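PDB 4EH1: flavohemoprotein from Vibrio cholerae O1 biovar El Tor, which probably uses oxygen and NAD(P)H to convert nitric oxide to nitrate, its C-terminal reductase domain, the part described here, binding FAD and the pyridine nucleotide. Local coordinates for residues 1-13 / 89-102. Numbering follows the deposited sequence.
With SO4 (sulfate ion), chain E.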
ATOM      1  N   ARG A   1     -25.234  18.090  -4.924  1.00 57.75           N
ATOM      2  CA  ARG A   1     -25.101  17.173  -3.786  1.00 70.31           C
ATOM      3  C   ARG A   1     -23.775  16.406  -3.765  1.00 71.86           C
ATOM      4  O   ARG A   1     -23.178  16.188  -4.819  1.00 74.78           O
ATOM      5  CB  ARG A   1     -26.249  16.158  -3.801  1.00 74.89           C
ATOM      6  CG  ARG A   1     -26.164  15.072  -2.717  1.00 77.29           C
ATOM      7  CD  ARG A   1     -26.422  13.693  -3.318  1.00 75.60           C
ATOM      8  NE  ARG A   1     -26.557  12.614  -2.339  1.00 67.69           N
ATOM      9  CZ  ARG A   1     -27.418  12.608  -1.325  1.00 64.87           C
ATOM     10  NH1 ARG A   1     -27.470  11.547  -0.537  1.00 62.56           N
ATOM     11  NH2 ARG A   1     -28.229  13.648  -1.089  1.00 63.44           N
ATOM     12  N   ASP A   2     -23.307  16.053  -2.559  1.00 76.64           N
ATOM     13  CA  ASP A   2     -22.439  14.881  -2.331  1.00 75.21           C
ATOM     14  C   ASP A   2     -23.055  13.912  -1.304  1.00 81.56           C
ATOM     15  O   ASP A   2     -23.796  14.333  -0.398  1.00 91.85           O
ATOM     16  CB  ASP A   2     -21.036  15.259  -1.864  1.00 75.94           C
ATOM     17  CG  ASP A   2     -20.305  14.073  -1.205  1.00 81.56           C
ATOM     18  OD1 ASP A   2     -20.084  13.062  -1.900  1.00 81.26           O
ATOM     19  OD2 ASP A   2     -19.980  14.120   0.009  1.00 83.70           O
ATOM     20  N   GLY A   3     -22.735  12.622  -1.447  1.00 78.22           N
ATOM     21  CA  GLY A   3     -23.184  11.566  -0.547  1.00 69.79           C
ATOM     22  C   GLY A   3     -22.710  11.663   0.898  1.00 65.38           C
ATOM     23  O   GLY A   3     -23.493  12.141   1.730  1.00 66.76           O
ATOM     24  N   ARG A   4     -21.466  11.230   1.196  1.00 49.91           N
ATOM     25  CA  ARG A   4     -20.969  11.135   2.593  1.00 45.41           C
ATOM     26  C   ARG A   4     -19.435  11.068   2.753  1.00 39.78           C
ATOM     27  O   ARG A   4     -18.745  10.470   1.953  1.00 38.11           O
ATOM     28  CB  ARG A   4     -21.617   9.938   3.298  1.00 51.95           C
ATOM     29  CG  ARG A   4     -21.398   9.840   4.826  1.00 60.90           C
ATOM     30  CD  ARG A   4     -21.522   8.374   5.233  1.00 63.21           C
ATOM     31  NE  ARG A   4     -21.510   8.080   6.665  1.00 57.67           N
ATOM     32  CZ  ARG A   4     -21.907   6.909   7.157  1.00 51.31           C
ATOM     33  NH1 ARG A   4     -22.328   5.975   6.316  1.00 45.36           N
ATOM     34  NH2 ARG A   4     -21.892   6.659   8.467  1.00 52.68           N
ATOM     35  N   THR A   5     -18.901  11.677   3.803  1.00 43.85           N
ATOM     36  CA  THR A   5     -17.454  11.756   3.973  1.00 46.28           C
ATOM     37  C   THR A   5     -16.851  10.491   4.601  1.00 45.00           C
ATOM     38  O   THR A   5     -17.292  10.057   5.639  1.00 39.24           O
ATOM     39  CB  THR A   5     -17.069  12.962   4.847  1.00 50.17           C
ATOM     40  OG1 THR A   5     -17.422  14.168   4.161  1.00 52.10           O
ATOM     41  CG2 THR A   5     -15.559  12.954   5.138  1.00 44.58           C
ATOM     42  N   PHE A   6     -15.857   9.899   3.953  1.00 36.37           N
ATOM     43  CA  PHE A   6     -15.170   8.747   4.520  1.00 41.62           C
ATOM     44  C   PHE A   6     -13.716   9.078   4.707  1.00 38.84           C
ATOM     45  O   PHE A   6     -13.208  10.015   4.105  1.00 37.53           O
ATOM     46  CB  PHE A   6     -15.303   7.524   3.608  1.00 42.39           C
ATOM     47  CG  PHE A   6     -16.585   6.767   3.793  1.00 45.05           C
ATOM     48  CD1 PHE A   6     -17.815   7.381   3.528  1.00 36.30           C
ATOM     49  CD2 PHE A   6     -16.565   5.440   4.214  1.00 35.01           C
ATOM     50  CE1 PHE A   6     -18.993   6.697   3.682  1.00 37.28           C
ATOM     51  CE2 PHE A   6     -17.743   4.727   4.364  1.00 36.06           C
ATOM     52  CZ  PHE A   6     -18.978   5.366   4.117  1.00 37.19           C
ATOM     53  N   VAL A   7     -13.039   8.277   5.515  1.00 36.73           N
ATOM     54  CA  VAL A   7     -11.622   8.447   5.782  1.00 34.11           C
ATOM     55  C   VAL A   7     -10.885   7.165   5.391  1.00 32.64           C
ATOM     56  O   VAL A   7     -11.351   6.055   5.662  1.00 34.65           O
ATOM     57  CB  VAL A   7     -11.391   8.775   7.270  1.00 40.84           C
ATOM     58  CG1 VAL A   7      -9.909   9.003   7.576  1.00 38.39           C
ATOM     59  CG2 VAL A   7     -12.211   9.994   7.630  1.00 47.96           C
ATOM     60  N   VAL A   8      -9.749   7.330   4.720  1.00 38.41           N
ATOM     61  CA  VAL A   8      -8.893   6.218   4.364  1.00 30.20           C
ATOM     62  C   VAL A   8      -8.242   5.698   5.652  1.00 31.07           C
ATOM     63  O   VAL A   8      -7.453   6.409   6.290  1.00 31.71           O
ATOM     64  CB  VAL A   8      -7.780   6.656   3.395  1.00 36.00           C
ATOM     65  CG1 VAL A   8      -6.881   5.471   3.043  1.00 34.30           C
ATOM     66  CG2 VAL A   8      -8.372   7.314   2.143  1.00 28.59           C
ATOM     67  N   ARG A   9      -8.580   4.471   6.039  1.00 31.39           N
ATOM     68  CA  ARG A   9      -7.917   3.819   7.180  1.00 34.35           C
ATOM     69  C   ARG A   9      -6.654   3.062   6.734  1.00 35.46           C
ATOM     70  O   ARG A   9      -5.685   2.939   7.485  1.00 32.06           O
ATOM     71  CB  ARG A   9      -8.871   2.842   7.852  1.00 38.02           C
ATOM     72  CG  ARG A   9      -8.378   2.333   9.203  1.00 49.49           C
ATOM     73  CD  ARG A   9      -9.386   1.410   9.920  1.00 63.01           C
ATOM     74  NE  ARG A   9      -9.522   0.102   9.277  1.00 71.83           N
ATOM     75  CZ  ARG A   9      -8.660  -0.904   9.428  1.00 82.06           C
ATOM     76  NH1 ARG A   9      -7.586  -0.751  10.205  1.00 86.24           N
ATOM     77  NH2 ARG A   9      -8.859  -2.063   8.795  1.00 79.60           N
ATOM     78  N   GLU A  10      -6.674   2.567   5.495  1.00 36.79           N
ATOM     79  CA  GLU A  10      -5.614   1.694   4.983  1.00 38.62           C
ATOM     80  C   GLU A  10      -5.466   1.905   3.499  1.00 34.74           C
ATOM     81  O   GLU A  10      -6.473   2.076   2.810  1.00 29.62           O
ATOM     82  CB  GLU A  10      -6.007   0.242   5.156  1.00 44.82           C
ATOM     83  CG  GLU A  10      -4.996  -0.553   5.859  1.00 60.69           C
ATOM     84  CD  GLU A  10      -5.382  -0.729   7.286  1.00 74.18           C
ATOM     85  OE1 GLU A  10      -6.349  -1.480   7.534  1.00 79.38           O
ATOM     86  OE2 GLU A  10      -4.741  -0.099   8.151  1.00 83.93           O
ATOM     87  N   LYS A  11      -4.222   1.824   3.023  1.00 26.62           N
ATOM     88  CA  LYS A  11      -3.866   1.970   1.618  1.00 28.66           C
ATOM     89  C   LYS A  11      -2.839   0.884   1.278  1.00 27.59           C
ATOM     90  O   LYS A  11      -1.664   1.028   1.553  1.00 35.28           O
ATOM     91  CB  LYS A  11      -3.269   3.357   1.386  1.00 27.47           C
ATOM     92  CG  LYS A  11      -3.281   3.803  -0.058  1.00 29.98           C
ATOM     93  CD  LYS A  11      -2.832   5.263  -0.221  1.00 29.78           C
ATOM     94  CE  LYS A  11      -2.694   5.594  -1.717  1.00 29.07           C
ATOM     95  NZ  LYS A  11      -2.229   6.975  -1.915  1.00 30.50           N
ATOM     96  N   GLN A  12      -3.311  -0.227   0.730  0.53 27.59           N
ATOM     97  CA  GLN A  12      -2.448  -1.369   0.470  0.53 29.97           C
ATOM     98  C   GLN A  12      -2.209  -1.543  -1.025  0.53 29.51           C
ATOM     99  O   GLN A  12      -3.134  -1.442  -1.828  0.53 29.56           O
ATOM    100  CB  GLN A  12      -3.052  -2.665   1.030  0.53 28.40           C
ATOM    101  CG  GLN A  12      -3.140  -2.724   2.557  0.53 38.53           C
ATOM    102  CD  GLN A  12      -1.859  -3.220   3.223  0.53 42.11           C
ATOM    103  OE1 GLN A  12      -1.220  -4.191   2.774  0.53 37.33           O
ATOM    104  NE2 GLN A  12      -1.484  -2.559   4.307  0.53 46.19           N
ATOM    105  N   VAL A  13      -0.960  -1.813  -1.380  1.00 23.72           N
ATOM    106  CA  VAL A  13      -0.620  -2.118  -2.755  1.00 25.47           C
ATOM    107  C   VAL A  13      -1.030  -3.535  -3.053  1.00 27.24           C
ATOM    108  O   VAL A  13      -0.610  -4.454  -2.385  1.00 27.33           O
ATOM    109  CB  VAL A  13       0.881  -1.948  -3.010  1.00 28.00           C
ATOM    110  CG1 VAL A  13       1.227  -2.285  -4.468  1.00 22.90           C
ATOM    111  CG2 VAL A  13       1.275  -0.528  -2.689  1.00 22.70           C
ATOM    112  N   LEU A  89      -6.172   9.479  -6.511  1.00 30.55           N
ATOM    113  CA  LEU A  89      -6.284   8.557  -5.393  1.00 27.53           C
ATOM    114  C   LEU A  89      -4.942   7.930  -5.030  1.00 33.01           C
ATOM    115  O   LEU A  89      -4.538   7.989  -3.860  1.00 25.33           O
ATOM    116  CB  LEU A  89      -7.291   7.452  -5.711  1.00 23.46           C
ATOM    117  CG  LEU A  89      -8.735   7.939  -5.765  1.00 29.54           C
ATOM    118  CD1 LEU A  89      -9.658   6.806  -6.155  1.00 23.08           C
ATOM    119  CD2 LEU A  89      -9.151   8.576  -4.421  1.00 30.83           C
ATOM    120  N   HIS A  90      -4.290   7.311  -6.026  1.00 27.58           N
ATOM    121  CA  HIS A  90      -2.954   6.740  -5.862  1.00 31.58           C
ATOM    122  C   HIS A  90      -1.942   7.778  -5.335  1.00 30.02           C
ATOM    123  O   HIS A  90      -1.261   7.537  -4.349  1.00 29.00           O
ATOM    124  CB  HIS A  90      -2.429   6.143  -7.193  1.00 31.18           C
ATOM    125  CG  HIS A  90      -2.923   4.759  -7.478  1.00 24.90           C
ATOM    126  ND1 HIS A  90      -2.087   3.662  -7.507  1.00 27.42           N
ATOM    127  CD2 HIS A  90      -4.171   4.284  -7.739  1.00 25.65           C
ATOM    128  CE1 HIS A  90      -2.790   2.573  -7.767  1.00 23.47           C
ATOM    129  NE2 HIS A  90      -4.058   2.922  -7.916  1.00 24.25           N
ATOM    130  N   ASN A  91      -1.874   8.946  -5.961  1.00 26.18           N
ATOM    131  CA  ASN A  91      -0.804   9.891  -5.643  1.00 29.04           C
ATOM    132  C   ASN A  91      -1.059  10.848  -4.498  1.00 34.78           C
ATOM    133  O   ASN A  91      -0.119  11.282  -3.864  1.00 38.20           O
ATOM    134  CB  ASN A  91      -0.413  10.713  -6.878  1.00 31.38           C
ATOM    135  CG  ASN A  91       0.150   9.844  -7.993  1.00 41.17           C
ATOM    136  OD1 ASN A  91       0.734   8.797  -7.729  1.00 44.09           O
ATOM    137  ND2 ASN A  91      -0.040  10.262  -9.236  1.00 45.64           N
ATOM    138  N   ASN A  92      -2.314  11.203  -4.247  1.00 32.00           N
ATOM    139  CA  ASN A  92      -2.599  12.323  -3.359  1.00 28.97           C
ATOM    140  C   ASN A  92      -3.402  11.945  -2.133  1.00 28.31           C
ATOM    141  O   ASN A  92      -3.332  12.619  -1.123  1.00 34.93           O
ATOM    142  CB  ASN A  92      -3.394  13.413  -4.101  1.00 34.55           C
ATOM    143  CG  ASN A  92      -2.601  14.058  -5.226  1.00 36.36           C
ATOM    144  OD1 ASN A  92      -2.167  15.204  -5.121  1.00 42.03           O
ATOM    145  ND2 ASN A  92      -2.409  13.322  -6.301  1.00 34.66           N
ATOM    146  N   VAL A  93      -4.215  10.905  -2.231  1.00 30.05           N
ATOM    147  CA  VAL A  93      -5.089  10.583  -1.123  1.00 32.19           C
ATOM    148  C   VAL A  93      -4.406   9.605  -0.153  1.00 31.77           C
ATOM    149  O   VAL A  93      -4.364   8.405  -0.409  1.00 25.79           O
ATOM    150  CB  VAL A  93      -6.419  10.026  -1.631  1.00 35.15           C
ATOM    151  CG1 VAL A  93      -7.314   9.632  -0.441  1.00 37.50           C
ATOM    152  CG2 VAL A  93      -7.096  11.056  -2.566  1.00 31.23           C
ATOM    153  N   LYS A  94      -3.891  10.131   0.957  1.00 30.99           N
ATOM    154  CA  LYS A  94      -3.157   9.328   1.939  1.00 29.70           C
ATOM    155  C   LYS A  94      -4.040   8.702   3.014  1.00 31.28           C
ATOM    156  O   LYS A  94      -5.191   9.114   3.207  1.00 33.24           O
ATOM    157  CB  LYS A  94      -2.118  10.204   2.658  1.00 32.60           C
ATOM    158  CG  LYS A  94      -1.300  11.090   1.742  1.00 37.63           C
ATOM    159  CD  LYS A  94      -0.139  11.758   2.479  1.00 36.79           C
ATOM    160  CE  LYS A  94      -0.658  12.800   3.477  1.00 36.80           C
ATOM    161  NZ  LYS A  94      -1.831  13.582   2.940  1.00 40.46           N
ATOM    162  N   VAL A  95      -3.485   7.710   3.723  1.00 28.72           N
ATOM    163  CA  VAL A  95      -4.065   7.262   4.979  1.00 28.14           C
ATOM    164  C   VAL A  95      -4.303   8.464   5.891  1.00 27.81           C
ATOM    165  O   VAL A  95      -3.388   9.259   6.138  1.00 26.99           O
ATOM    166  CB  VAL A  95      -3.149   6.257   5.718  1.00 30.22           C
ATOM    167  CG1 VAL A  95      -3.735   5.908   7.084  1.00 26.79           C
ATOM    168  CG2 VAL A  95      -2.957   4.987   4.880  1.00 29.49           C
ATOM    169  N   GLY A  96      -5.537   8.603   6.366  1.00 29.63           N
ATOM    170  CA  GLY A  96      -5.911   9.739   7.206  1.00 28.04           C
ATOM    171  C   GLY A  96      -6.596  10.804   6.370  1.00 34.97           C
ATOM    172  O   GLY A  96      -7.270  11.661   6.908  1.00 32.47           O
ATOM    173  N   ASP A  97      -6.435  10.767   5.046  1.00 33.83           N
ATOM    174  CA  ASP A  97      -7.082  11.790   4.219  1.00 36.60           C
ATOM    175  C   ASP A  97      -8.519  11.384   4.025  1.00 36.75           C
ATOM    176  O   ASP A  97      -8.879  10.242   4.295  1.00 41.28           O
ATOM    177  CB  ASP A  97      -6.374  11.980   2.869  1.00 38.87           C
ATOM    178  CG  ASP A  97      -5.031  12.726   3.004  1.00 44.66           C
ATOM    179  OD1 ASP A  97      -4.803  13.323   4.083  1.00 41.14           O
ATOM    180  OD2 ASP A  97      -4.217  12.715   2.035  1.00 46.70           O
ATOM    181  N   SER A  98      -9.351  12.303   3.564  1.00 37.93           N
ATOM    182  CA  SER A  98     -10.762  11.977   3.360  1.00 43.75           C
ATOM    183  C   SER A  98     -11.267  12.155   1.919  1.00 46.11           C
ATOM    184  O   SER A  98     -10.669  12.883   1.116  1.00 45.35           O
ATOM    185  CB  SER A  98     -11.621  12.774   4.330  1.00 48.87           C
ATOM    186  OG  SER A  98     -11.600  14.128   3.962  1.00 59.19           O
ATOM    187  N   VAL A  99     -12.355  11.457   1.597  1.00 41.98           N
ATOM    188  CA  VAL A  99     -12.966  11.535   0.280  1.00 38.32           C
ATOM    189  C   VAL A  99     -14.452  11.532   0.450  1.00 33.27           C
ATOM    190  O   VAL A  99     -14.936  11.249   1.517  1.00 36.46           O
ATOM    191  CB  VAL A  99     -12.634  10.311  -0.609  1.00 42.43           C
ATOM    192  CG1 VAL A  99     -11.134  10.179  -0.824  1.00 37.86           C
ATOM    193  CG2 VAL A  99     -13.222   9.045  -0.013  1.00 35.67           C
ATOM    194  N   LYS A 100     -15.182  11.845  -0.614  1.00 33.42           N
ATOM    195  CA  LYS A 100     -16.629  11.806  -0.558  1.00 36.29           C
ATOM    196  C   LYS A 100     -17.087  10.554  -1.275  1.00 37.99           C
ATOM    197  O   LYS A 100     -16.627  10.259  -2.388  1.00 33.95           O
ATOM    198  CB  LYS A 100     -17.196  13.034  -1.234  1.00 46.38           C
ATOM    199  CG  LYS A 100     -16.575  14.325  -0.743  1.00 64.58           C
ATOM    200  CD  LYS A 100     -16.939  14.610   0.706  1.00 74.60           C
ATOM    201  CE  LYS A 100     -15.872  15.453   1.380  1.00 82.24           C
ATOM    202  NZ  LYS A 100     -16.278  15.865   2.756  1.00 85.98           N
ATOM    203  N   LEU A 101     -17.998   9.830  -0.642  1.00 29.12           N
ATOM    204  CA  LEU A 101     -18.367   8.492  -1.073  1.00 38.54           C
ATOM    205  C   LEU A 101     -19.880   8.324  -1.226  1.00 39.59           C
ATOM    206  O   LEU A 101     -20.642   8.693  -0.336  1.00 42.11           O
ATOM    207  CB  LEU A 101     -17.867   7.472  -0.050  1.00 36.70           C
ATOM    208  CG  LEU A 101     -18.088   6.005  -0.408  1.00 43.77           C
ATOM    209  CD1 LEU A 101     -16.937   5.161   0.098  1.00 25.69           C
ATOM    210  CD2 LEU A 101     -19.425   5.492   0.182  1.00 51.62           C
ATOM    211  N   TYR A 102     -20.293   7.700  -2.328  1.00 34.22           N
ATOM    212  CA  TYR A 102     -21.703   7.495  -2.615  1.00 36.46           C
ATOM    213  C   TYR A 102     -22.026   6.051  -2.376  1.00 36.02           C
ATOM    214  O   TYR A 102     -21.181   5.203  -2.553  1.00 36.73           O
ATOM    215  CB  TYR A 102     -22.020   7.856  -4.058  1.00 28.98           C
ATOM    216  CG  TYR A 102     -21.952   9.324  -4.281  1.00 39.26           C
ATOM    217  CD1 TYR A 102     -20.730   9.951  -4.531  1.00 38.79           C
ATOM    218  CD2 TYR A 102     -23.099  10.106  -4.224  1.00 37.51           C
ATOM    219  CE1 TYR A 102     -20.656  11.335  -4.738  1.00 38.79           C
ATOM    220  CE2 TYR A 102     -23.037  11.488  -4.441  1.00 41.61           C
ATOM    221  CZ  TYR A 102     -21.806  12.091  -4.692  1.00 40.11           C
ATOM    222  OH  TYR A 102     -21.733  13.449  -4.909  1.00 40.48           O
TER
HETATM  223  S   SO4 E 303     -25.546   8.888  -1.346  1.00 70.21           S
HETATM  224  O1  SO4 E 303     -25.788  10.216  -1.917  1.00 71.87           O
HETATM  225  O2  SO4 E 303     -26.234   8.763  -0.078  1.00 76.16           O
HETATM  226  O3  SO4 E 303     -26.004   7.838  -2.254  1.00 66.71           O
HETATM  227  O4  SO4 E 303     -24.136   8.688  -1.050  1.00 80.08           O
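Lys11 reaches from strand 4-13 to the C-terminal end of helix 84-92 and ties the two together. CG stands anti to the backbone N (chi1 -161°), and the chain beyond it is fully extended. Lys11 CB touches CG2 of Val95 at 3.9 Å. CD and CE run past the carbonyl O of Val93. Lys11 NZ then ends among three backbone oxygens: His90 O at 2.7 Å, Val93 O at 3.0 Å and Leu89 O at 3.2 Å. It meets Leu89 O on a lone pair, but lies above the carbonyl planes of His90 and Val93. The ammonium is buried, and its charge probably suits the negative end of the helix dipole.

Val8 sets CG2 against CG1 of Val93, 3.6 Å away, beside this anchor. Its backbone N and O bond to Asp97 O and Gly96 N, both within the type II turn from Lys94 to Asp97. Asp97 OD2 holds that turn by accepting from both N and NZ of Lys94.

Farther along, Phe6 and Val99 form an antiparallel hydrogen-bonded pair. Leu101 CD1 sits over the centre of one Phe6 ring face, 4.0 Å from the centroid, a CH-pi contact. Strand 4-13 lies between strands 18-25 and 98-105. This is the antiparallel FAD-binding barrel of the ferredoxin reductase family, with helix 84-92 fastened to it near the flavin cofactor.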